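Long-range contact in Non-structural protein (Porcine reproductive and respiratory syndrome virus, PDB 3IFU), which acts as a zinc-binding papain-like cysteine leader protease, the N-terminal part of the viral polyprotein, and probably inhibits host interferon-beta production: residues 127-141 / 155-169. Residues are numbered along the deposited sequence; the frame is centred on the assembly and turned at random.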
ATOM      1  N   ARG A 127      -2.733  -2.953  14.781  1.00 46.77           N
ATOM      2  CA  ARG A 127      -3.021  -2.112  15.932  1.00 45.54           C
ATOM      3  C   ARG A 127      -3.676  -0.846  15.424  1.00 45.32           C
ATOM      4  O   ARG A 127      -3.380  -0.408  14.314  1.00 47.62           O
ATOM      5  CB  ARG A 127      -1.722  -1.748  16.653  1.00 46.09           C
ATOM      6  CG  ARG A 127      -0.930  -2.944  17.187  1.00 47.96           C
ATOM      7  CD  ARG A 127      -1.501  -3.475  18.508  1.00 47.95           C
ATOM      8  NE  ARG A 127      -0.806  -4.678  18.974  1.00 46.69           N
ATOM      9  CZ  ARG A 127      -0.951  -5.896  18.448  1.00 46.77           C
ATOM     10  NH1 ARG A 127      -1.776  -6.102  17.431  1.00 43.11           N
ATOM     11  NH2 ARG A 127      -0.257  -6.915  18.935  1.00 49.54           N
ATOM     12  N   TRP A 128      -4.580  -0.270  16.215  1.00 43.94           N
ATOM     13  CA  TRP A 128      -5.231   0.982  15.836  1.00 42.19           C
ATOM     14  C   TRP A 128      -4.365   2.114  16.368  1.00 42.96           C
ATOM     15  O   TRP A 128      -3.671   1.951  17.367  1.00 42.71           O
ATOM     16  CB  TRP A 128      -6.632   1.100  16.445  1.00 40.01           C
ATOM     17  CG  TRP A 128      -7.668   0.265  15.766  1.00 39.82           C
ATOM     18  CD1 TRP A 128      -8.196  -0.912  16.215  1.00 37.94           C
ATOM     19  CD2 TRP A 128      -8.290   0.528  14.497  1.00 37.45           C
ATOM     20  NE1 TRP A 128      -9.107  -1.402  15.304  1.00 39.67           N
ATOM     21  CE2 TRP A 128      -9.183  -0.537  14.240  1.00 38.02           C
ATOM     22  CE3 TRP A 128      -8.176   1.559  13.552  1.00 33.96           C
ATOM     23  CZ2 TRP A 128      -9.960  -0.604  13.073  1.00 36.33           C
ATOM     24  CZ3 TRP A 128      -8.950   1.494  12.390  1.00 34.38           C
ATOM     25  CH2 TRP A 128      -9.829   0.419  12.164  1.00 35.78           C
ATOM     26  N   TYR A 129      -4.395   3.257  15.698  1.00 43.61           N
ATOM     27  CA  TYR A 129      -3.607   4.399  16.132  1.00 46.27           C
ATOM     28  C   TYR A 129      -4.399   5.663  15.879  1.00 49.10           C
ATOM     29  O   TYR A 129      -5.117   5.765  14.877  1.00 51.95           O
ATOM     30  CB  TYR A 129      -2.297   4.494  15.351  1.00 46.02           C
ATOM     31  CG  TYR A 129      -1.318   3.368  15.588  1.00 48.02           C
ATOM     32  CD1 TYR A 129      -0.335   3.469  16.569  1.00 47.53           C
ATOM     33  CD2 TYR A 129      -1.372   2.203  14.826  1.00 46.82           C
ATOM     34  CE1 TYR A 129       0.574   2.439  16.783  1.00 48.03           C
ATOM     35  CE2 TYR A 129      -0.474   1.166  15.032  1.00 48.15           C
ATOM     36  CZ  TYR A 129       0.499   1.286  16.010  1.00 47.92           C
ATOM     37  OH  TYR A 129       1.390   0.254  16.216  1.00 44.95           O
ATOM     38  N   PRO A 130      -4.309   6.635  16.800  1.00 48.71           N
ATOM     39  CA  PRO A 130      -5.031   7.900  16.627  1.00 48.28           C
ATOM     40  C   PRO A 130      -4.285   8.622  15.517  1.00 47.58           C
ATOM     41  O   PRO A 130      -3.077   8.802  15.612  1.00 48.34           O
ATOM     42  CB  PRO A 130      -4.842   8.595  17.972  1.00 48.28           C
ATOM     43  CG  PRO A 130      -4.684   7.445  18.930  1.00 49.87           C
ATOM     44  CD  PRO A 130      -3.780   6.514  18.169  1.00 48.07           C
ATOM     45  N   ILE A 131      -4.982   9.014  14.460  1.00 46.69           N
ATOM     46  CA  ILE A 131      -4.308   9.695  13.364  1.00 46.88           C
ATOM     47  C   ILE A 131      -3.720  11.015  13.856  1.00 48.30           C
ATOM     48  O   ILE A 131      -4.427  11.841  14.427  1.00 50.22           O
ATOM     49  CB  ILE A 131      -5.268   9.968  12.186  1.00 43.99           C
ATOM     50  CG1 ILE A 131      -5.803   8.649  11.626  1.00 41.69           C
ATOM     51  CG2 ILE A 131      -4.541  10.737  11.101  1.00 41.43           C
ATOM     52  CD1 ILE A 131      -6.974   8.816  10.668  1.00 39.65           C
ATOM     53  N   VAL A 132      -2.420  11.195  13.643  1.00 48.76           N
ATOM     54  CA  VAL A 132      -1.717  12.406  14.056  1.00 48.45           C
ATOM     55  C   VAL A 132      -0.806  12.884  12.939  1.00 49.23           C
ATOM     56  O   VAL A 132      -0.031  13.821  13.120  1.00 52.50           O
ATOM     57  CB  VAL A 132      -0.842  12.163  15.312  1.00 47.40           C
ATOM     58  CG1 VAL A 132      -1.704  12.143  16.556  1.00 43.25           C
ATOM     59  CG2 VAL A 132      -0.078  10.852  15.165  1.00 46.32           C
ATOM     60  N   GLY A 133      -0.907  12.228  11.788  1.00 48.42           N
ATOM     61  CA  GLY A 133      -0.080  12.576  10.649  1.00 47.02           C
ATOM     62  C   GLY A 133      -0.140  11.508   9.572  1.00 47.39           C
ATOM     63  O   GLY A 133      -0.880  10.536   9.700  1.00 48.05           O
ATOM     64  N   PRO A 134       0.645  11.651   8.501  1.00 46.69           N
ATOM     65  CA  PRO A 134       0.663  10.684   7.402  1.00 45.81           C
ATOM     66  C   PRO A 134       1.224   9.313   7.778  1.00 43.79           C
ATOM     67  O   PRO A 134       2.169   9.206   8.547  1.00 42.54           O
ATOM     68  CB  PRO A 134       1.539  11.370   6.346  1.00 46.83           C
ATOM     69  CG  PRO A 134       1.559  12.818   6.754  1.00 48.85           C
ATOM     70  CD  PRO A 134       1.589  12.749   8.242  1.00 47.30           C
ATOM     71  N   VAL A 135       0.623   8.264   7.231  1.00 43.78           N
ATOM     72  CA  VAL A 135       1.091   6.903   7.470  1.00 43.56           C
ATOM     73  C   VAL A 135       1.340   6.253   6.117  1.00 43.43           C
ATOM     74  O   VAL A 135       0.464   6.239   5.253  1.00 43.50           O
ATOM     75  CB  VAL A 135       0.068   6.047   8.233  1.00 41.87           C
ATOM     76  CG1 VAL A 135       0.584   4.598   8.342  1.00 38.34           C
ATOM     77  CG2 VAL A 135      -0.159   6.632   9.617  1.00 38.95           C
ATOM     78  N   PRO A 136       2.543   5.707   5.915  1.00 43.19           N
ATOM     79  CA  PRO A 136       2.854   5.065   4.634  1.00 42.29           C
ATOM     80  C   PRO A 136       2.265   3.662   4.517  1.00 42.27           C
ATOM     81  O   PRO A 136       1.938   3.027   5.521  1.00 41.71           O
ATOM     82  CB  PRO A 136       4.372   5.049   4.635  1.00 41.74           C
ATOM     83  CG  PRO A 136       4.672   4.764   6.090  1.00 42.99           C
ATOM     84  CD  PRO A 136       3.706   5.678   6.823  1.00 41.77           C
ATOM     85  N   GLY A 137       2.120   3.195   3.283  1.00 41.00           N
ATOM     86  CA  GLY A 137       1.611   1.859   3.057  1.00 39.50           C
ATOM     87  C   GLY A 137       0.123   1.641   3.208  1.00 38.78           C
ATOM     88  O   GLY A 137      -0.660   2.579   3.268  1.00 38.88           O
ATOM     89  N   VAL A 138      -0.248   0.368   3.283  1.00 38.49           N
ATOM     90  CA  VAL A 138      -1.632  -0.052   3.397  1.00 39.33           C
ATOM     91  C   VAL A 138      -2.211   0.095   4.801  1.00 41.18           C
ATOM     92  O   VAL A 138      -1.503  -0.030   5.803  1.00 41.87           O
ATOM     93  CB  VAL A 138      -1.780  -1.516   2.965  1.00 39.61           C
ATOM     94  CG1 VAL A 138      -1.389  -1.674   1.505  1.00 38.35           C
ATOM     95  CG2 VAL A 138      -0.908  -2.389   3.846  1.00 39.54           C
ATOM     96  N   GLY A 139      -3.510   0.361   4.869  1.00 40.18           N
ATOM     97  CA  GLY A 139      -4.145   0.503   6.159  1.00 39.90           C
ATOM     98  C   GLY A 139      -5.635   0.730   6.052  1.00 39.54           C
ATOM     99  O   GLY A 139      -6.190   0.895   4.968  1.00 38.44           O
ATOM    100  N   VAL A 140      -6.292   0.708   7.197  1.00 38.84           N
ATOM    101  CA  VAL A 140      -7.717   0.944   7.235  1.00 40.71           C
ATOM    102  C   VAL A 140      -7.903   2.197   8.067  1.00 40.40           C
ATOM    103  O   VAL A 140      -7.540   2.234   9.233  1.00 37.90           O
ATOM    104  CB  VAL A 140      -8.474  -0.239   7.885  1.00 42.26           C
ATOM    105  CG1 VAL A 140      -9.975   0.025   7.859  1.00 44.39           C
ATOM    106  CG2 VAL A 140      -8.161  -1.525   7.138  1.00 42.03           C
ATOM    107  N   TYR A 141      -8.428   3.240   7.438  1.00 42.79           N
ATOM    108  CA  TYR A 141      -8.678   4.496   8.123  1.00 43.12           C
ATOM    109  C   TYR A 141     -10.112   4.434   8.568  1.00 43.18           C
ATOM    110  O   TYR A 141     -10.942   3.857   7.876  1.00 43.81           O
ATOM    111  CB  TYR A 141      -8.439   5.656   7.166  1.00 44.77           C
ATOM    112  CG  TYR A 141      -6.979   5.776   6.818  1.00 47.73           C
ATOM    113  CD1 TYR A 141      -6.166   6.703   7.462  1.00 47.33           C
ATOM    114  CD2 TYR A 141      -6.386   4.896   5.905  1.00 47.37           C
ATOM    115  CE1 TYR A 141      -4.798   6.752   7.215  1.00 48.47           C
ATOM    116  CE2 TYR A 141      -5.017   4.939   5.651  1.00 48.36           C
ATOM    117  CZ  TYR A 141      -4.227   5.868   6.312  1.00 48.07           C
ATOM    118  OH  TYR A 141      -2.870   5.903   6.094  1.00 48.82           O
ATOM    119  N   ALA A 155     -11.868  10.796   9.409  1.00 50.30           N
ATOM    120  CA  ALA A 155     -11.166   9.647   9.984  1.00 49.11           C
ATOM    121  C   ALA A 155     -10.386  10.054  11.238  1.00 48.81           C
ATOM    122  O   ALA A 155      -9.755  11.107  11.271  1.00 48.55           O
ATOM    123  CB  ALA A 155     -10.227   9.033   8.952  1.00 46.24           C
ATOM    124  N   THR A 156     -10.431   9.212  12.265  1.00 48.24           N
ATOM    125  CA  THR A 156      -9.745   9.502  13.516  1.00 48.16           C
ATOM    126  C   THR A 156      -8.734   8.424  13.880  1.00 47.74           C
ATOM    127  O   THR A 156      -7.852   8.649  14.705  1.00 48.82           O
ATOM    128  CB  THR A 156     -10.748   9.617  14.685  1.00 47.64           C
ATOM    129  OG1 THR A 156     -11.299   8.326  14.963  1.00 47.98           O
ATOM    130  CG2 THR A 156     -11.884  10.565  14.329  1.00 45.51           C
ATOM    131  N   HIS A 157      -8.860   7.253  13.268  1.00 46.96           N
ATOM    132  CA  HIS A 157      -7.946   6.158  13.562  1.00 47.35           C
ATOM    133  C   HIS A 157      -7.472   5.400  12.335  1.00 47.13           C
ATOM    134  O   HIS A 157      -8.148   5.361  11.309  1.00 47.27           O
ATOM    135  CB  HIS A 157      -8.610   5.187  14.534  1.00 49.30           C
ATOM    136  CG  HIS A 157      -8.917   5.796  15.863  1.00 51.97           C
ATOM    137  ND1 HIS A 157      -7.952   5.992  16.828  1.00 52.98           N
ATOM    138  CD2 HIS A 157     -10.057   6.335  16.354  1.00 51.97           C
ATOM    139  CE1 HIS A 157      -8.486   6.630  17.854  1.00 53.05           C
ATOM    140  NE2 HIS A 157      -9.761   6.850  17.591  1.00 54.21           N
ATOM    141  N   VAL A 158      -6.293   4.802  12.451  1.00 46.37           N
ATOM    142  CA  VAL A 158      -5.733   4.020  11.363  1.00 43.76           C
ATOM    143  C   VAL A 158      -5.251   2.683  11.906  1.00 43.87           C
ATOM    144  O   VAL A 158      -4.541   2.624  12.905  1.00 43.85           O
ATOM    145  CB  VAL A 158      -4.565   4.753  10.682  1.00 43.25           C
ATOM    146  CG1 VAL A 158      -3.463   5.028  11.689  1.00 40.94           C
ATOM    147  CG2 VAL A 158      -4.046   3.926   9.508  1.00 43.58           C
ATOM    148  N   LEU A 159      -5.670   1.612  11.244  1.00 43.48           N
ATOM    149  CA  LEU A 159      -5.305   0.253  11.624  1.00 43.31           C
ATOM    150  C   LEU A 159      -4.116  -0.169  10.767  1.00 44.09           C
ATOM    151  O   LEU A 159      -4.217  -0.235   9.535  1.00 44.61           O
ATOM    152  CB  LEU A 159      -6.488  -0.682  11.373  1.00 41.73           C
ATOM    153  CG  LEU A 159      -6.311  -2.181  11.611  1.00 44.01           C
ATOM    154  CD1 LEU A 159      -6.078  -2.449  13.084  1.00 42.37           C
ATOM    155  CD2 LEU A 159      -7.557  -2.919  11.123  1.00 43.85           C
ATOM    156  N   THR A 160      -2.985  -0.445  11.407  1.00 42.45           N
ATOM    157  CA  THR A 160      -1.814  -0.854  10.650  1.00 42.01           C
ATOM    158  C   THR A 160      -0.946  -1.851  11.398  1.00 42.14           C
ATOM    159  O   THR A 160      -0.973  -1.928  12.622  1.00 41.95           O
ATOM    160  CB  THR A 160      -0.951   0.367  10.263  1.00 42.76           C
ATOM    161  OG1 THR A 160       0.127  -0.055   9.420  1.00 39.56           O
ATOM    162  CG2 THR A 160      -0.384   1.035  11.509  1.00 42.13           C
ATOM    163  N   ASN A 161      -0.177  -2.619  10.642  1.00 43.08           N
ATOM    164  CA  ASN A 161       0.715  -3.606  11.229  1.00 43.90           C
ATOM    165  C   ASN A 161       2.121  -3.036  11.243  1.00 42.39           C
ATOM    166  O   ASN A 161       3.075  -3.716  11.592  1.00 45.00           O
ATOM    167  CB  ASN A 161       0.683  -4.918  10.431  1.00 44.36           C
ATOM    168  CG  ASN A 161       1.185  -4.758   9.005  1.00 44.68           C
ATOM    169  OD1 ASN A 161       1.390  -5.746   8.302  1.00 47.28           O
ATOM    170  ND2 ASN A 161       1.374  -3.517   8.571  1.00 44.10           N
ATOM    171  N   LEU A 162       2.227  -1.774  10.861  1.00 40.95           N
ATOM    172  CA  LEU A 162       3.495  -1.064  10.814  1.00 43.90           C
ATOM    173  C   LEU A 162       3.913  -0.656  12.237  1.00 44.61           C
ATOM    174  O   LEU A 162       3.084  -0.195  13.027  1.00 46.86           O
ATOM    175  CB  LEU A 162       3.318   0.170   9.925  1.00 43.29           C
ATOM    176  CG  LEU A 162       4.389   0.681   8.967  1.00 42.31           C
ATOM    177  CD1 LEU A 162       4.953  -0.445   8.122  1.00 42.60           C
ATOM    178  CD2 LEU A 162       3.760   1.737   8.080  1.00 39.64           C
ATOM    179  N   PRO A 163       5.195  -0.840  12.593  1.00 45.47           N
ATOM    180  CA  PRO A 163       5.662  -0.467  13.939  1.00 45.91           C
ATOM    181  C   PRO A 163       5.744   1.053  14.137  1.00 47.41           C
ATOM    182  O   PRO A 163       6.833   1.619  14.239  1.00 47.71           O
ATOM    183  CB  PRO A 163       7.028  -1.144  14.026  1.00 44.19           C
ATOM    184  CG  PRO A 163       7.492  -1.157  12.602  1.00 44.27           C
ATOM    185  CD  PRO A 163       6.249  -1.548  11.845  1.00 45.24           C
ATOM    186  N   LEU A 164       4.581   1.698  14.205  1.00 48.65           N
ATOM    187  CA  LEU A 164       4.494   3.148  14.355  1.00 52.92           C
ATOM    188  C   LEU A 164       5.051   3.733  15.656  1.00 55.11           C
ATOM    189  O   LEU A 164       5.201   3.023  16.650  1.00 56.05           O
ATOM    190  CB  LEU A 164       3.039   3.593  14.167  1.00 52.51           C
ATOM    191  CG  LEU A 164       2.451   3.317  12.780  1.00 53.20           C
ATOM    192  CD1 LEU A 164       1.071   3.963  12.681  1.00 53.46           C
ATOM    193  CD2 LEU A 164       3.378   3.863  11.700  1.00 47.83           C
ATOM    194  N   PRO A 165       5.359   5.047  15.660  1.00 57.56           N
ATOM    195  CA  PRO A 165       5.903   5.767  16.817  1.00 59.19           C
ATOM    196  C   PRO A 165       4.842   6.093  17.869  1.00 60.60           C
ATOM    197  O   PRO A 165       5.135   6.132  19.061  1.00 60.54           O
ATOM    198  CB  PRO A 165       6.492   7.019  16.185  1.00 57.47           C
ATOM    199  CG  PRO A 165       5.477   7.340  15.157  1.00 59.42           C
ATOM    200  CD  PRO A 165       5.218   5.969  14.517  1.00 59.49           C
ATOM    201  N   GLN A 166       3.614   6.339  17.425  1.00 62.44           N
ATOM    202  CA  GLN A 166       2.526   6.638  18.348  1.00 64.47           C
ATOM    203  C   GLN A 166       2.353   5.452  19.282  1.00 64.94           C
ATOM    204  O   GLN A 166       3.103   4.478  19.210  1.00 65.58           O
ATOM    205  CB  GLN A 166       1.210   6.873  17.594  1.00 65.93           C
ATOM    206  CG  GLN A 166       1.235   8.036  16.622  1.00 67.82           C
ATOM    207  CD  GLN A 166       1.049   7.598  15.182  1.00 69.21           C
ATOM    208  OE1 GLN A 166      -0.016   7.109  14.802  1.00 67.71           O
ATOM    209  NE2 GLN A 166       2.092   7.769  14.370  1.00 70.35           N
ATOM    210  N   ARG A 167       1.351   5.530  20.151  1.00 65.69           N
ATOM    211  CA  ARG A 167       1.088   4.457  21.094  1.00 66.17           C
ATOM    212  C   ARG A 167      -0.166   3.717  20.660  1.00 64.38           C
ATOM    213  O   ARG A 167      -1.236   4.310  20.529  1.00 63.82           O
ATOM    214  CB  ARG A 167       0.905   5.027  22.503  1.00 69.80           C
ATOM    215  CG  ARG A 167       1.650   6.340  22.735  1.00 75.60           C
ATOM    216  CD  ARG A 167       1.820   6.660  24.219  1.00 80.59           C
ATOM    217  NE  ARG A 167       0.681   6.219  25.022  1.00 83.79           N
ATOM    218  CZ  ARG A 167       0.719   5.189  25.863  1.00 84.79           C
ATOM    219  NH1 ARG A 167      -0.364   4.852  26.553  1.00 85.40           N
ATOM    220  NH2 ARG A 167       1.845   4.506  26.020  1.00 84.13           N
ATOM    221  N   PRO A 168      -0.049   2.402  20.433  1.00 63.07           N
ATOM    222  CA  PRO A 168      -1.200   1.603  20.008  1.00 63.57           C
ATOM    223  C   PRO A 168      -2.348   1.618  21.006  1.00 64.05           C
ATOM    224  O   PRO A 168      -2.143   1.847  22.197  1.00 65.66           O
ATOM    225  CB  PRO A 168      -0.603   0.206  19.832  1.00 63.10           C
ATOM    226  CG  PRO A 168       0.488   0.183  20.851  1.00 62.47           C
ATOM    227  CD  PRO A 168       1.123   1.544  20.674  1.00 62.53           C
ATOM    228  N   LYS A 169      -3.556   1.388  20.497  1.00 63.66           N
ATOM    229  CA  LYS A 169      -4.767   1.331  21.308  1.00 62.71           C
ATOM    230  C   LYS A 169      -4.854  -0.090  21.871  1.00 62.45           C
ATOM    231  O   LYS A 169      -4.548  -1.049  21.169  1.00 63.63           O
ATOM    232  CB  LYS A 169      -5.985   1.602  20.431  1.00 63.08           C
ATOM    233  CG  LYS A 169      -6.627   2.960  20.614  1.00 64.83           C
ATOM    234  CD  LYS A 169      -5.658   4.083  20.376  1.00 67.71           C
ATOM    235  CE  LYS A 169      -5.482   4.881  21.654  1.00 70.48           C
ATOM    236  NZ  LYS A 169      -6.781   5.412  22.158  1.00 68.76           N
TER
HETATM  237  O   HOH W   1      -5.072  -1.678  18.741  1.00 44.05           O
HETATM  238  O   HOH W   2       1.377  -1.979  14.296  1.00 39.21           O
HETATM  239  O   HOH W   3       4.319   0.117  17.600  1.00 40.51           O
HETATM  240  O   HOH W   4       0.515   0.930   6.872  1.00 42.09           O
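Tyr129 projects from strand 127-130 into the chain that folds back after the antiparallel strand 157-160. Its CB lies 3.5 Å from OE1 of Gln166, a van der Waals contact. The ring passes beneath Leu164, whose CD1 sits over one face in a CH-pi contact, 3.8 Å from the centroid. On the flank, CD2 and CE2 meet the methyl of Thr160, CE2 to CG2 at 3.5 Å. CE1 touches Pro168, whose ring lies side by side with the tyrosine, and CZ approaches Leu164 CB. At the tip, OH donates to a water 2.9 Å away, which donates to the carbonyls of Thr160 and Leu162; a second water bridges OH to Leu164 O. Tyrosine suits the place: its flat ring packs between Leu164, Thr160 and Pro168 while its hydroxyl reaches waters held by these carbonyls.

Trp128 offers a broad aromatic face to the neighbouring strand: Leu159 CB stands 3.4 Å from the centroid of its six-membered ring, only 11° off the normal. With CG of Leu159 anti to the backbone N (chi1 176°), CD1 and CD2 extend along the indole. The beta-branched Val158 similarly places CG2 over the Tyr141 ring.

The other branch of Thr160, OG1, accepts from Leu162 N at 3.1 Å in an ST turn, and donates to a water shared with Pro136 O and Val138 O.

Arg127 and Thr160 exchange two backbone hydrogen bonds and Val158 N bonds to Tyr129 O, while Leu159 exchanges two with Val140 on the other edge. Strand 157-160 thus lies between 127-130 and 140-142 in an antiparallel sheet continued by 147-148. Val140 packs on helix 81-87, and Pro136 touches Tyr24 of the second subunit.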